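Local coordinates for protein hydrolase, haloacid dehalogenase-like family (Streptococcus pneumoniae, PDB 2FI1) that is probably a hydrolase of the haloacid dehalogenase-like family, with a calcium ion bound at its metal site in the crystal, at residues 108-111 with 112-115. Sequence-based numbering, arbitrary orientation.
Sequences NDQV and LEIL
Asp109 OD1 is gripped by the hydroxyls of Thr129 and Ser131, which link the turn leading into helix 110-117 to the residues after strand 124-128. The Leu112 side chain lies along that of Asp109, its CD1 4.1 Å from Asp109 OD1, and also reaches Val127. Asn108 caps the start of the helix, its OD1 accepting from Gln110 N at 3.1 Å. In the backbone, after Val111 N to Asn108 O, a second i to i+3 bond runs from Leu112 N to Asp109 O, bent to 146° at the hydrogen, and i to i+4 bonds follow: Ile114 N to Gln110 O at 3.1 Å, and Leu115 N to Val111 O. This helix is the crossover of a beta-alpha-beta unit joining parallel strands 100-104 and 124-128 in the Rossmann-like core of the haloacid dehalogenase fold. Its inner face is apolar: Val111 and Leu115 run next to each other in the same direction, with Val111 CG1 4.2 Å from Leu115 CD1, and both rest on Leu103 and Val127. On the exposed side, Gln110 and Glu113 meet roughly perpendicular, the amide tilted 61° from the carboxylate. Gln110 CG lies anti to its backbone N (chi1 -167°) while Glu113 CG lies beside its own, and with both chains extended beyond CG, Glu113 OE1 comes to 3.7 Å from Gln110 CG. A single water ties the two polar ends together: it accepts from Gln110 NE2 at 2.9 Å and donates to Glu113 OE1, also at 2.9 Å.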
# COMPACT_ATOMS: atom_id res chain seq x y z
N ASN A 108 -6.16 7.81 7.64
CA ASN A 108 -5.85 8.68 8.75
C ASN A 108 -4.50 8.29 9.39
O ASN A 108 -3.74 7.51 8.83
CB ASN A 108 -7.01 8.72 9.76
CG ASN A 108 -7.24 7.40 10.47
OD1 ASN A 108 -6.39 6.51 10.44
ND2 ASN A 108 -8.40 7.28 11.12
N ASP A 109 -4.22 8.83 10.57
CA ASP A 109 -2.91 8.64 11.19
C ASP A 109 -2.60 7.20 11.67
O ASP A 109 -1.52 6.96 12.19
CB ASP A 109 -2.67 9.70 12.28
CG ASP A 109 -2.37 11.09 11.72
OD1 ASP A 109 -1.95 11.21 10.54
OD2 ASP A 109 -2.51 12.07 12.47
N GLN A 110 -3.51 6.23 11.47
CA GLN A 110 -3.14 4.80 11.64
C GLN A 110 -1.99 4.37 10.72
O GLN A 110 -1.22 3.45 11.04
CB GLN A 110 -4.33 3.86 11.38
CG GLN A 110 -4.07 2.41 11.86
CD GLN A 110 -4.99 1.37 11.25
OE1 GLN A 110 -5.94 1.69 10.53
NE2 GLN A 110 -4.71 0.09 11.53
N VAL A 111 -1.89 5.02 9.58
CA VAL A 111 -0.76 4.83 8.67
C VAL A 111 0.53 4.85 9.46
O VAL A 111 1.43 4.05 9.22
CB VAL A 111 -0.74 5.93 7.57
CG1 VAL A 111 0.61 5.96 6.82
CG2 VAL A 111 -1.88 5.71 6.58
N LEU A 112 0.63 5.78 10.40
CA LEU A 112 1.88 5.98 11.09
C LEU A 112 2.20 4.76 11.94
O LEU A 112 3.37 4.36 12.03
CB LEU A 112 1.84 7.27 11.90
CG LEU A 112 1.44 8.53 11.12
CD1 LEU A 112 1.54 9.75 12.02
CD2 LEU A 112 2.25 8.71 9.86
N GLU A 113 1.18 4.17 12.56
CA GLU A 113 1.36 2.94 13.35
C GLU A 113 1.85 1.78 12.50
O GLU A 113 2.69 1.00 12.93
CB GLU A 113 0.03 2.52 14.00
CG GLU A 113 -0.54 3.51 15.00
CD GLU A 113 -1.98 3.18 15.41
OE1 GLU A 113 -2.46 2.05 15.12
OE2 GLU A 113 -2.63 4.05 16.02
N ILE A 114 1.31 1.65 11.30
CA ILE A 114 1.73 0.59 10.39
C ILE A 114 3.21 0.73 10.04
O ILE A 114 3.93 -0.26 10.00
CB ILE A 114 0.87 0.59 9.10
CG1 ILE A 114 -0.59 0.28 9.45
CG2 ILE A 114 1.41 -0.41 8.08
CD1 ILE A 114 -0.85 -1.10 9.98
N LEU A 115 3.65 1.95 9.77
CA LEU A 115 5.06 2.20 9.43
C LEU A 115 5.99 1.87 10.60
O LEU A 115 7.12 1.42 10.39
CB LEU A 115 5.25 3.65 9.01
CG LEU A 115 4.42 4.11 7.80
CD1 LEU A 115 4.71 5.57 7.48
CD2 LEU A 115 4.71 3.24 6.60
O HOH W 1 -2.27 -0.06 13.13